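Long-range contacts in Orf11 (Staphylococcus phage P68, PDB 6O43), which is thought to act as a phage lysin, a protein that would break down the bacterial cell wall: residues Ile15-Leu21 and Gly58-Leu63; Val66-Asn70 and Asp180-Ile185; Gln109-Tyr113 and Val126-Asn131. All blocks are in the same frame, centred on the assembly; numbering follows the deposited sequence.

Contact 1: Ile15-Leu21 and Gly58-Leu63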
ATOM      1  N   ILE A  15      -7.960   4.495  -2.008  1.00 45.71           N
ATOM      2  CA  ILE A  15      -7.777   3.170  -1.424  1.00 43.78           C
ATOM      3  C   ILE A  15      -8.950   2.239  -1.690  1.00 45.93           C
ATOM      4  O   ILE A  15      -8.845   1.041  -1.408  1.00 43.10           O
ATOM      5  CB  ILE A  15      -7.540   3.230   0.101  1.00 50.63           C
ATOM      6  CG1 ILE A  15      -8.676   3.979   0.803  1.00 48.50           C
ATOM      7  CG2 ILE A  15      -6.178   3.849   0.416  1.00 49.12           C
ATOM      8  CD1 ILE A  15      -8.762   3.689   2.290  1.00 44.88           C
ATOM      9  N   ASN A  16     -10.064   2.748  -2.217  1.00 50.08           N
ATOM     10  CA  ASN A  16     -11.212   1.915  -2.550  1.00 51.87           C
ATOM     11  C   ASN A  16     -11.308   1.637  -4.048  1.00 56.07           C
ATOM     12  O   ASN A  16     -12.357   1.195  -4.529  1.00 56.96           O
ATOM     13  CB  ASN A  16     -12.503   2.557  -2.031  1.00 51.64           C
ATOM     14  CG  ASN A  16     -12.914   3.783  -2.825  1.00 56.41           C
ATOM     15  OD1 ASN A  16     -12.160   4.292  -3.654  1.00 57.34           O
ATOM     16  ND2 ASN A  16     -14.121   4.269  -2.564  1.00 58.54           N
ATOM     17  N   ASP A  17     -10.230   1.886  -4.787  1.00 49.27           N
ATOM     18  CA  ASP A  17     -10.179   1.619  -6.220  1.00 56.04           C
ATOM     19  C   ASP A  17      -9.919   0.132  -6.444  1.00 55.26           C
ATOM     20  O   ASP A  17      -8.919  -0.404  -5.954  1.00 47.21           O
ATOM     21  CB  ASP A  17      -9.081   2.471  -6.856  1.00 50.14           C
ATOM     22  CG  ASP A  17      -9.107   2.435  -8.371  1.00 63.57           C
ATOM     23  OD1 ASP A  17      -9.651   1.467  -8.948  1.00 56.49           O
ATOM     24  OD2 ASP A  17      -8.567   3.384  -8.985  1.00 65.41           O
ATOM     25  N   ASP A  18     -10.811  -0.540  -7.177  1.00 56.28           N
ATOM     26  CA  ASP A  18     -10.623  -1.964  -7.434  0.64 59.61           C
ATOM     27  C   ASP A  18      -9.701  -2.242  -8.615  1.00 58.76           C
ATOM     28  O   ASP A  18      -9.408  -3.413  -8.886  1.00 59.62           O
ATOM     29  CB  ASP A  18     -11.974  -2.667  -7.642  0.64 58.82           C
ATOM     30  CG  ASP A  18     -12.826  -2.016  -8.717  0.64 65.09           C
ATOM     31  OD1 ASP A  18     -12.329  -1.807  -9.843  0.64 66.81           O
ATOM     32  OD2 ASP A  18     -14.013  -1.739  -8.439  0.64 70.03           O
ATOM     33  N   PHE A  19      -9.226  -1.206  -9.308  1.00 61.25           N
ATOM     34  CA  PHE A  19      -8.275  -1.365 -10.410  1.00 53.27           C
ATOM     35  C   PHE A  19      -8.768  -2.373 -11.450  1.00 65.42           C
ATOM     36  O   PHE A  19      -7.976  -3.057 -12.104  1.00 60.55           O
ATOM     37  CB  PHE A  19      -6.894  -1.755  -9.880  1.00 51.85           C
ATOM     38  CG  PHE A  19      -6.270  -0.711  -8.986  1.00 51.33           C
ATOM     39  CD1 PHE A  19      -5.555   0.343  -9.525  1.00 51.16           C
ATOM     40  CD2 PHE A  19      -6.403  -0.785  -7.607  1.00 48.74           C
ATOM     41  CE1 PHE A  19      -4.977   1.306  -8.707  1.00 53.45           C
ATOM     42  CE2 PHE A  19      -5.827   0.173  -6.780  1.00 57.17           C
ATOM     43  CZ  PHE A  19      -5.112   1.220  -7.332  1.00 54.14           C
ATOM     44  N   GLY A  20     -10.086  -2.466 -11.615  1.00 56.97           N
ATOM     45  CA  GLY A  20     -10.664  -3.323 -12.630  1.00 70.91           C
ATOM     46  C   GLY A  20     -10.659  -4.801 -12.320  1.00 62.11           C
ATOM     47  O   GLY A  20     -10.909  -5.606 -13.221  1.00 64.51           O
ATOM     48  N   LEU A  21     -10.389  -5.189 -11.075  1.00 59.50           N
ATOM     49  CA  LEU A  21     -10.372  -6.586 -10.670  1.00 55.02           C
ATOM     50  C   LEU A  21     -11.469  -6.840  -9.646  1.00 58.80           C
ATOM     51  O   LEU A  21     -11.697  -6.020  -8.751  1.00 67.83           O
ATOM     52  CB  LEU A  21      -9.012  -6.975 -10.087  1.00 54.86           C
ATOM     53  CG  LEU A  21      -7.807  -6.898 -11.030  1.00 55.64           C
ATOM     54  CD1 LEU A  21      -6.509  -7.042 -10.248  1.00 54.88           C
ATOM     55  CD2 LEU A  21      -7.910  -7.963 -12.108  1.00 55.96           C
ATOM     56  N   GLY A  58     -14.181   0.081   3.336  1.00 54.51           N
ATOM     57  CA  GLY A  58     -13.739   1.140   2.452  1.00 48.68           C
ATOM     58  C   GLY A  58     -12.380   0.906   1.825  1.00 48.27           C
ATOM     59  O   GLY A  58     -11.826   1.810   1.195  1.00 54.90           O
ATOM     60  N   VAL A  59     -11.828  -0.293   1.989  1.00 45.89           N
ATOM     61  CA  VAL A  59     -10.554  -0.670   1.387  1.00 44.17           C
ATOM     62  C   VAL A  59     -10.834  -1.601   0.217  1.00 51.98           C
ATOM     63  O   VAL A  59     -11.534  -2.609   0.373  1.00 45.24           O
ATOM     64  CB  VAL A  59      -9.617  -1.340   2.406  1.00 44.74           C
ATOM     65  CG1 VAL A  59      -8.437  -1.989   1.694  1.00 37.21           C
ATOM     66  CG2 VAL A  59      -9.132  -0.317   3.423  1.00 47.65           C
ATOM     67  N   SER A  60     -10.281  -1.272  -0.943  1.00 46.64           N
ATOM     68  CA  SER A  60     -10.507  -2.084  -2.127  1.00 48.09           C
ATOM     69  C   SER A  60      -9.951  -3.487  -1.907  1.00 48.73           C
ATOM     70  O   SER A  60      -8.810  -3.633  -1.446  1.00 39.97           O
ATOM     71  CB  SER A  60      -9.858  -1.439  -3.351  1.00 57.13           C
ATOM     72  OG  SER A  60      -8.749  -2.191  -3.810  1.00 55.71           O
ATOM     73  N   PRO A  61     -10.716  -4.538  -2.206  1.00 50.81           N
ATOM     74  CA  PRO A  61     -10.150  -5.892  -2.128  1.00 46.61           C
ATOM     75  C   PRO A  61      -8.888  -6.051  -2.952  1.00 40.54           C
ATOM     76  O   PRO A  61      -8.000  -6.820  -2.570  1.00 39.24           O
ATOM     77  CB  PRO A  61     -11.287  -6.778  -2.656  1.00 49.61           C
ATOM     78  CG  PRO A  61     -12.533  -5.985  -2.412  1.00 52.05           C
ATOM     79  CD  PRO A  61     -12.141  -4.544  -2.583  1.00 55.55           C
ATOM     80  N   THR A  62      -8.781  -5.337  -4.076  1.00 49.64           N
ATOM     81  CA  THR A  62      -7.585  -5.431  -4.907  1.00 48.40           C
ATOM     82  C   THR A  62      -6.358  -4.906  -4.167  1.00 42.29           C
ATOM     83  O   THR A  62      -5.305  -5.554  -4.150  1.00 43.49           O
ATOM     84  CB  THR A  62      -7.797  -4.664  -6.214  1.00 50.29           C
ATOM     85  OG1 THR A  62      -8.978  -5.147  -6.873  1.00 59.80           O
ATOM     86  CG2 THR A  62      -6.596  -4.834  -7.131  1.00 47.92           C
ATOM     87  N   LEU A  63      -6.475  -3.731  -3.545  1.00 41.17           N
ATOM     88  CA  LEU A  63      -5.347  -3.173  -2.801  1.00 42.55           C
ATOM     89  C   LEU A  63      -4.947  -4.088  -1.652  1.00 40.69           C
ATOM     90  O   LEU A  63      -3.766  -4.405  -1.473  1.00 38.22           O
ATOM     91  CB  LEU A  63      -5.687  -1.778  -2.277  1.00 41.66           C
ATOM     92  CG  LEU A  63      -4.642  -1.178  -1.326  1.00 45.63           C
ATOM     93  CD1 LEU A  63      -3.323  -0.950  -2.057  1.00 40.62           C
ATOM     94  CD2 LEU A  63      -5.155   0.112  -0.696  1.00 44.37           C
TER
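Ser60 and Thr62 each carry a hydroxyl to a different backbone carbonyl of the loop 15-21. The CB of Ser60 is directed at the loop, and its OG donates to Asp17 O at 2.8 Å, arriving 48° above the carbonyl plane instead of on a lone pair. This OG also accepts from Leu63 N in a nearly straight bond (172°), which makes Ser60 the N-cap of helix 61-71. The backbone adds a third link, with Ser60 N donating to Ile15 O at 2.8 Å, here in the carbonyl plane and on a lone pair.

In Thr62 the hydroxyl stands beside the backbone N (chi1 -55°), from where OG1 reaches Asp18 O at 2.7 Å, tilted from the carbonyl plane. Leu21 N, closing the type I' turn Asp18-Leu21, meets Asp18 O from the opposite face, leaving this oxygen held by two donors. The methyl of Thr62 points elsewhere: CG2 lies 3.8 Å from Leu21 CD1, the two side chains crossing at about a right angle, and it meets the Phe19 ring obliquely. Asp17 CG sits over the centre of one face of that ring, while Asp17 OD1 takes the N-H of Phe19 in an Asx turn.

Apolar groups close the other end. Ile15 CB packs on Leu63 CD2 at 4.0 Å, and Ile15 CD1 approaches Val59 CG2. Asn16 lays its CB 3.4 Å from Gly58 O, whereas its OD1 turns away from the segment 58-63 to accept from the backbone N of Ser198.

In this buried contact, the carbonyls of an irregular loop are thus satisfied by donors from the start of a helix: Ser60 unites capping with loop attachment, with aliphatic contacts beside the bonds.

Contact 2: Val66-Asn70 and Asp180-Ile185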
ATOM      1  N   VAL A  66      -3.252  -7.240  -3.085  1.00 43.16           N
ATOM      2  CA  VAL A  66      -1.963  -6.954  -3.711  1.00 48.45           C
ATOM      3  C   VAL A  66      -0.908  -6.630  -2.657  1.00 45.59           C
ATOM      4  O   VAL A  66       0.255  -7.034  -2.780  1.00 48.11           O
ATOM      5  CB  VAL A  66      -2.106  -5.816  -4.737  1.00 56.74           C
ATOM      6  CG1 VAL A  66      -0.778  -5.104  -4.924  1.00 60.82           C
ATOM      7  CG2 VAL A  66      -2.606  -6.367  -6.063  1.00 60.54           C
ATOM      8  N   TYR A  67      -1.289  -5.898  -1.609  1.00 40.51           N
ATOM      9  CA  TYR A  67      -0.326  -5.586  -0.556  1.00 44.13           C
ATOM     10  C   TYR A  67      -0.005  -6.814   0.287  1.00 47.09           C
ATOM     11  O   TYR A  67       1.152  -7.026   0.669  1.00 53.80           O
ATOM     12  CB  TYR A  67      -0.843  -4.445   0.319  1.00 39.96           C
ATOM     13  CG  TYR A  67      -0.295  -3.098  -0.085  1.00 41.36           C
ATOM     14  CD1 TYR A  67       0.167  -2.877  -1.375  1.00 42.84           C
ATOM     15  CD2 TYR A  67      -0.213  -2.054   0.829  1.00 50.57           C
ATOM     16  CE1 TYR A  67       0.679  -1.650  -1.751  1.00 50.46           C
ATOM     17  CE2 TYR A  67       0.301  -0.823   0.464  1.00 58.81           C
ATOM     18  CZ  TYR A  67       0.747  -0.625  -0.829  1.00 55.57           C
ATOM     19  OH  TYR A  67       1.260   0.599  -1.202  1.00 48.21           O
ATOM     20  N   GLU A  68      -1.012  -7.637   0.589  1.00 45.98           N
ATOM     21  CA  GLU A  68      -0.749  -8.862   1.334  1.00 39.96           C
ATOM     22  C   GLU A  68       0.179  -9.783   0.554  1.00 43.27           C
ATOM     23  O   GLU A  68       1.090 -10.391   1.128  1.00 53.42           O
ATOM     24  CB  GLU A  68      -2.062  -9.573   1.670  1.00 39.57           C
ATOM     25  CG  GLU A  68      -1.890 -10.851   2.481  1.00 38.78           C
ATOM     26  CD  GLU A  68      -1.257 -10.607   3.844  1.00 42.37           C
ATOM     27  OE1 GLU A  68      -1.265  -9.449   4.311  1.00 42.73           O
ATOM     28  OE2 GLU A  68      -0.741 -11.573   4.446  1.00 45.97           O
ATOM     29  N   LYS A  69      -0.024  -9.887  -0.761  1.00 45.75           N
ATOM     30  CA  LYS A  69       0.849 -10.726  -1.574  1.00 49.90           C
ATOM     31  C   LYS A  69       2.284 -10.215  -1.552  1.00 54.47           C
ATOM     32  O   LYS A  69       3.230 -11.002  -1.428  1.00 52.21           O
ATOM     33  CB  LYS A  69       0.320 -10.796  -3.007  1.00 54.53           C
ATOM     34  CG  LYS A  69       1.153 -11.645  -3.958  1.00 53.80           C
ATOM     35  CD  LYS A  69       2.199 -10.821  -4.688  1.00 59.44           C
ATOM     36  CE  LYS A  69       3.067 -11.695  -5.589  1.00 64.35           C
ATOM     37  NZ  LYS A  69       4.106 -10.896  -6.311  1.00 60.06           N
ATOM     38  N   ASN A  70       2.468  -8.899  -1.666  1.00 50.45           N
ATOM     39  CA  ASN A  70       3.816  -8.350  -1.753  1.00 49.30           C
ATOM     40  C   ASN A  70       4.474  -8.200  -0.387  1.00 53.85           C
ATOM     41  O   ASN A  70       5.706  -8.219  -0.295  1.00 52.18           O
ATOM     42  CB  ASN A  70       3.781  -7.007  -2.486  1.00 53.75           C
ATOM     43  CG  ASN A  70       3.402  -7.158  -3.950  1.00 66.71           C
ATOM     44  OD1 ASN A  70       3.759  -8.144  -4.596  1.00 73.61           O
ATOM     45  ND2 ASN A  70       2.671  -6.182  -4.480  1.00 60.51           N
ATOM     46  N   ASP A 180       5.655  -2.310  -6.735  1.00 48.71           N
ATOM     47  CA  ASP A 180       5.275  -3.719  -6.691  1.00 52.24           C
ATOM     48  C   ASP A 180       3.763  -3.887  -6.779  1.00 51.03           C
ATOM     49  O   ASP A 180       3.269  -4.795  -7.459  1.00 48.92           O
ATOM     50  CB  ASP A 180       5.816  -4.365  -5.415  1.00 51.00           C
ATOM     51  CG  ASP A 180       7.331  -4.451  -5.404  1.00 59.89           C
ATOM     52  OD1 ASP A 180       7.957  -4.065  -6.413  1.00 64.16           O
ATOM     53  OD2 ASP A 180       7.897  -4.907  -4.388  1.00 59.39           O
ATOM     54  N   GLY A 181       3.013  -3.028  -6.087  1.00 44.26           N
ATOM     55  CA  GLY A 181       1.563  -3.107  -6.159  1.00 41.17           C
ATOM     56  C   GLY A 181       1.045  -2.871  -7.563  1.00 48.28           C
ATOM     57  O   GLY A 181       0.197  -3.617  -8.061  1.00 52.91           O
ATOM     58  N   ALA A 182       1.557  -1.832  -8.227  1.00 47.13           N
ATOM     59  CA  ALA A 182       1.129  -1.548  -9.593  1.00 48.70           C
ATOM     60  C   ALA A 182       1.446  -2.709 -10.527  1.00 56.07           C
ATOM     61  O   ALA A 182       0.611  -3.097 -11.353  1.00 54.45           O
ATOM     62  CB  ALA A 182       1.784  -0.262 -10.097  1.00 55.44           C
ATOM     63  N   ASN A 183       2.649  -3.282 -10.410  1.00 57.95           N
ATOM     64  CA  ASN A 183       3.038  -4.374 -11.298  1.00 52.92           C
ATOM     65  C   ASN A 183       2.188  -5.617 -11.062  1.00 53.85           C
ATOM     66  O   ASN A 183       1.865  -6.342 -12.010  1.00 61.73           O
ATOM     67  CB  ASN A 183       4.521  -4.696 -11.119  1.00 55.10           C
ATOM     68  CG  ASN A 183       5.421  -3.663 -11.765  1.00 61.41           C
ATOM     69  OD1 ASN A 183       5.007  -2.948 -12.676  1.00 72.06           O
ATOM     70  ND2 ASN A 183       6.663  -3.584 -11.301  1.00 58.10           N
ATOM     71  N   THR A 184       1.826  -5.887  -9.807  1.00 49.80           N
ATOM     72  CA  THR A 184       0.972  -7.036  -9.527  1.00 48.29           C
ATOM     73  C   THR A 184      -0.424  -6.828 -10.098  1.00 56.18           C
ATOM     74  O   THR A 184      -1.013  -7.753 -10.670  1.00 54.69           O
ATOM     75  CB  THR A 184       0.902  -7.297  -8.024  1.00 45.71           C
ATOM     76  OG1 THR A 184       2.211  -7.619  -7.534  1.00 48.39           O
ATOM     77  CG2 THR A 184      -0.054  -8.452  -7.731  1.00 49.81           C
ATOM     78  N   ILE A 185      -0.962  -5.615  -9.968  1.00 50.09           N
ATOM     79  CA  ILE A 185      -2.282  -5.323 -10.520  1.00 51.54           C
ATOM     80  C   ILE A 185      -2.286  -5.549 -12.027  1.00 55.83           C
ATOM     81  O   ILE A 185      -3.155  -6.244 -12.565  1.00 63.35           O
ATOM     82  CB  ILE A 185      -2.706  -3.891 -10.151  1.00 49.34           C
ATOM     83  CG1 ILE A 185      -3.164  -3.850  -8.692  1.00 49.68           C
ATOM     84  CG2 ILE A 185      -3.798  -3.389 -11.084  1.00 51.82           C
ATOM     85  CD1 ILE A 185      -3.090  -2.468  -8.060  1.00 46.22           C
TER
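The segments 66-70 of helix 61-71 and 180-185 of helix 177-187 cross steeply, their axes at 111° and 9.4 Å apart at the closest, and they come together where Val66 meets Gly181. Val66 CG1 lies only 3.3 Å from Gly181 CA, closer than two carbons normally pack, an approach allowed by the lack of a side chain on Gly181. With CG1 anti to the backbone N (chi1 155°), CG2 lies beside that N and is 3.7 Å from both Thr184 CG2 and Ile185 CG1. The side chain of Val66 runs past that of Thr184 in the opposite direction and crosses that of Ile185 at about a right angle. One turn on, the amide of Asn70 slides alongside Thr184, its ND2 3.3 Å from Asp180 O. Lys69 NZ donates to Asn70 OD1 at 3.3 Å, nearly along the C=O axis, a long bond that may help orient the amide. Thr184 OG1 donates back to Asp180 O at 3.0 Å, reaching it from the face opposite Thr184 N.

The surroundings are helical and aromatic. Trp188 covers Val66, and Phe10 of helix 3-11 packs on both Ile185 and Tyr67, whose ring also meets Tyr147 of helix 143-147.

Contact 3: Gln109-Tyr113 and Val126-Asn131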
ATOM      1  N   GLN A 109       2.870  15.471   5.805  1.00 40.61           N
ATOM      2  CA  GLN A 109       3.808  15.917   4.788  1.00 40.88           C
ATOM      3  C   GLN A 109       4.839  14.820   4.603  1.00 37.67           C
ATOM      4  O   GLN A 109       5.007  13.974   5.489  1.00 42.30           O
ATOM      5  CB  GLN A 109       4.490  17.237   5.192  1.00 38.91           C
ATOM      6  CG  GLN A 109       5.449  17.100   6.373  1.00 38.15           C
ATOM      7  CD  GLN A 109       5.861  18.445   6.959  1.00 51.42           C
ATOM      8  OE1 GLN A 109       5.092  19.408   6.923  1.00 51.07           O
ATOM      9  NE2 GLN A 109       7.074  18.514   7.502  1.00 45.71           N
ATOM     10  N   PRO A 110       5.534  14.793   3.469  1.00 40.68           N
ATOM     11  CA  PRO A 110       6.499  13.716   3.227  1.00 38.17           C
ATOM     12  C   PRO A 110       7.653  13.771   4.217  1.00 48.83           C
ATOM     13  O   PRO A 110       7.982  14.817   4.782  1.00 42.48           O
ATOM     14  CB  PRO A 110       6.977  13.973   1.791  1.00 43.40           C
ATOM     15  CG  PRO A 110       5.871  14.785   1.156  1.00 41.53           C
ATOM     16  CD  PRO A 110       5.375  15.662   2.289  1.00 47.70           C
ATOM     17  N   SER A 111       8.261  12.605   4.427  1.00 42.81           N
ATOM     18  CA  SER A 111       9.374  12.426   5.354  1.00 52.50           C
ATOM     19  C   SER A 111      10.603  12.041   4.541  1.00 44.82           C
ATOM     20  O   SER A 111      10.697  10.913   4.047  1.00 42.86           O
ATOM     21  CB  SER A 111       9.039  11.362   6.397  1.00 48.71           C
ATOM     22  OG  SER A 111      10.206  10.906   7.048  1.00 56.36           O
ATOM     23  N   TRP A 112      11.542  12.974   4.397  1.00 39.92           N
ATOM     24  CA  TRP A 112      12.623  12.807   3.435  1.00 41.27           C
ATOM     25  C   TRP A 112      13.861  12.129   4.008  1.00 48.17           C
ATOM     26  O   TRP A 112      14.744  11.745   3.234  1.00 46.42           O
ATOM     27  CB  TRP A 112      12.997  14.165   2.835  1.00 42.89           C
ATOM     28  CG  TRP A 112      11.865  14.774   2.075  1.00 42.18           C
ATOM     29  CD1 TRP A 112      11.071  15.807   2.474  1.00 51.64           C
ATOM     30  CD2 TRP A 112      11.377  14.361   0.794  1.00 46.48           C
ATOM     31  NE1 TRP A 112      10.124  16.074   1.509  1.00 50.47           N
ATOM     32  CE2 TRP A 112      10.293  15.200   0.469  1.00 51.10           C
ATOM     33  CE3 TRP A 112      11.758  13.369  -0.114  1.00 45.48           C
ATOM     34  CZ2 TRP A 112       9.585  15.075  -0.726  1.00 50.57           C
ATOM     35  CZ3 TRP A 112      11.053  13.247  -1.301  1.00 54.83           C
ATOM     36  CH2 TRP A 112       9.980  14.096  -1.595  1.00 47.14           C
ATOM     37  N   TYR A 113      13.949  11.952   5.327  1.00 40.79           N
ATOM     38  CA  TYR A 113      15.083  11.256   5.914  1.00 37.46           C
ATOM     39  C   TYR A 113      14.609  10.328   7.023  1.00 39.66           C
ATOM     40  O   TYR A 113      13.576  10.560   7.652  1.00 45.80           O
ATOM     41  CB  TYR A 113      16.142  12.234   6.457  1.00 40.52           C
ATOM     42  CG  TYR A 113      15.714  13.026   7.672  1.00 41.89           C
ATOM     43  CD1 TYR A 113      15.025  14.224   7.539  1.00 43.78           C
ATOM     44  CD2 TYR A 113      16.012  12.582   8.952  1.00 48.77           C
ATOM     45  CE1 TYR A 113      14.637  14.955   8.647  1.00 49.03           C
ATOM     46  CE2 TYR A 113      15.633  13.307  10.068  1.00 57.24           C
ATOM     47  CZ  TYR A 113      14.943  14.493   9.909  1.00 56.61           C
ATOM     48  OH  TYR A 113      14.561  15.218  11.013  1.00 65.42           O
ATOM     49  N   VAL A 126      14.000  18.055  -5.452  1.00 61.46           N
ATOM     50  CA  VAL A 126      13.157  16.869  -5.364  1.00 55.46           C
ATOM     51  C   VAL A 126      12.215  16.979  -4.171  1.00 53.33           C
ATOM     52  O   VAL A 126      11.023  16.663  -4.272  1.00 44.02           O
ATOM     53  CB  VAL A 126      14.021  15.598  -5.288  1.00 49.79           C
ATOM     54  CG1 VAL A 126      13.189  14.423  -4.796  1.00 51.20           C
ATOM     55  CG2 VAL A 126      14.625  15.286  -6.650  1.00 50.41           C
ATOM     56  N   GLN A 127      12.734  17.424  -3.023  1.00 53.22           N
ATOM     57  CA  GLN A 127      11.879  17.627  -1.858  1.00 53.97           C
ATOM     58  C   GLN A 127      10.779  18.636  -2.158  1.00 53.67           C
ATOM     59  O   GLN A 127       9.619  18.434  -1.778  1.00 52.42           O
ATOM     60  CB  GLN A 127      12.717  18.090  -0.662  1.00 45.95           C
ATOM     61  CG  GLN A 127      13.727  17.066  -0.161  1.00 49.71           C
ATOM     62  CD  GLN A 127      14.458  17.529   1.088  1.00 51.78           C
ATOM     63  OE1 GLN A 127      13.852  18.062   2.016  1.00 45.28           O
ATOM     64  NE2 GLN A 127      15.773  17.336   1.109  1.00 47.30           N
ATOM     65  N   ARG A 128      11.127  19.728  -2.841  1.00 50.07           N
ATOM     66  CA  ARG A 128      10.135  20.736  -3.200  1.00 56.30           C
ATOM     67  C   ARG A 128       9.008  20.129  -4.028  1.00 56.35           C
ATOM     68  O   ARG A 128       7.825  20.332  -3.733  1.00 57.21           O
ATOM     69  CB  ARG A 128      10.806  21.881  -3.959  1.00 58.06           C
ATOM     70  CG  ARG A 128      11.646  22.792  -3.083  1.00 66.23           C
ATOM     71  CD  ARG A 128      12.578  23.669  -3.909  1.00 74.69           C
ATOM     72  NE  ARG A 128      12.036  23.978  -5.230  1.00 78.29           N
ATOM     73  CZ  ARG A 128      10.989  24.769  -5.446  1.00 80.33           C
ATOM     74  NH1 ARG A 128      10.354  25.323  -4.422  1.00 85.00           N
ATOM     75  NH2 ARG A 128      10.571  24.998  -6.684  1.00 79.00           N
ATOM     76  N   LYS A 129       9.360  19.384  -5.078  1.00 51.48           N
ATOM     77  CA  LYS A 129       8.338  18.777  -5.923  1.00 54.29           C
ATOM     78  C   LYS A 129       7.479  17.800  -5.130  1.00 49.17           C
ATOM     79  O   LYS A 129       6.249  17.803  -5.255  1.00 49.30           O
ATOM     80  CB  LYS A 129       8.994  18.091  -7.118  1.00 56.87           C
ATOM     81  CG  LYS A 129       9.703  19.066  -8.041  1.00 62.95           C
ATOM     82  CD  LYS A 129      10.670  18.368  -8.978  1.00 72.59           C
ATOM     83  CE  LYS A 129      11.535  19.386  -9.703  1.00 72.71           C
ATOM     84  NZ  LYS A 129      10.705  20.456 -10.326  1.00 78.84           N
ATOM     85  N   GLY A 130       8.110  16.973  -4.295  1.00 47.49           N
ATOM     86  CA  GLY A 130       7.352  16.021  -3.497  1.00 47.92           C
ATOM     87  C   GLY A 130       6.446  16.701  -2.488  1.00 50.70           C
ATOM     88  O   GLY A 130       5.267  16.355  -2.360  1.00 44.45           O
ATOM     89  N   ASN A 131       6.987  17.680  -1.758  1.00 45.67           N
ATOM     90  CA  ASN A 131       6.172  18.433  -0.810  1.00 44.89           C
ATOM     91  C   ASN A 131       4.969  19.065  -1.499  1.00 47.36           C
ATOM     92  O   ASN A 131       3.851  19.025  -0.973  1.00 43.12           O
ATOM     93  CB  ASN A 131       7.012  19.514  -0.126  1.00 40.89           C
ATOM     94  CG  ASN A 131       8.084  18.941   0.774  1.00 41.75           C
ATOM     95  OD1 ASN A 131       8.029  17.775   1.162  1.00 45.16           O
ATOM     96  ND2 ASN A 131       9.060  19.770   1.128  1.00 42.20           N
TER
HETATM   97  O   HOH W   1       8.098  17.422   4.074  1.00 43.85           O
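The loop between helices 89-104 and 124-136 is packed onto the second of these through Trp112, which lies against Gln127, Gly130 and Asn131. The ring is held between two aliphatic surfaces. Gln127 CG sits 3.7 Å from the centroid of its five-membered ring, a CH-pi contact over the face; Pro110 CB lies over the opposite face, toward its rim, 3.4 Å above the plane. A chi1 of -63° carries the indole to the helix and a chi2 of 105° turns NE1 to Asn131 OD1. That bond is 2.7 Å long and its acceptor lies almost exactly in the ring plane, although the donor is tilted 29° from the plane of the amide carbonyl. The six-membered end comes edge-on to Gly130, whose CA is 3.7 Å from Trp112 CZ2. Gln127 OE1 stays beside the indole, 3.6 Å from Trp112 CD1, while NE2 donates to Val122 O.

A water donates to both Pro110 O and Asn131 OD1, so the asparagine oxygen receives two hydrogen bonds. The Trp112 ring is thus probably restrained in two ways: contacts on both faces limit its tilt and the in-plane hydrogen bond favours this rotation, while the bare CA of Gly130 admits its edge close to the helix.

Overall arrangement
Contacts 1 and 2 adjoin and share helix 61-71: the first holds its N-terminal end to the loop 15-21, the second crosses its later turns with helix 177-187. They meet through Ile185, whose CG2 packs on Phe19 CB and whose CG1 packs on Thr62 CG2. Contact 1 is buried and rests on hydroxyl and backbone hydrogen bonds; contact 2, partly buried though nearest the chain's centre, relies on close aliphatic packing with a polar margin. Contact 3 is remote, its centre about 27 Å from that of contact 1, across the chain's centre. Also only partly buried, it lies within the sequence loop closed by contact 2 and combines aromatic packing with a bound water.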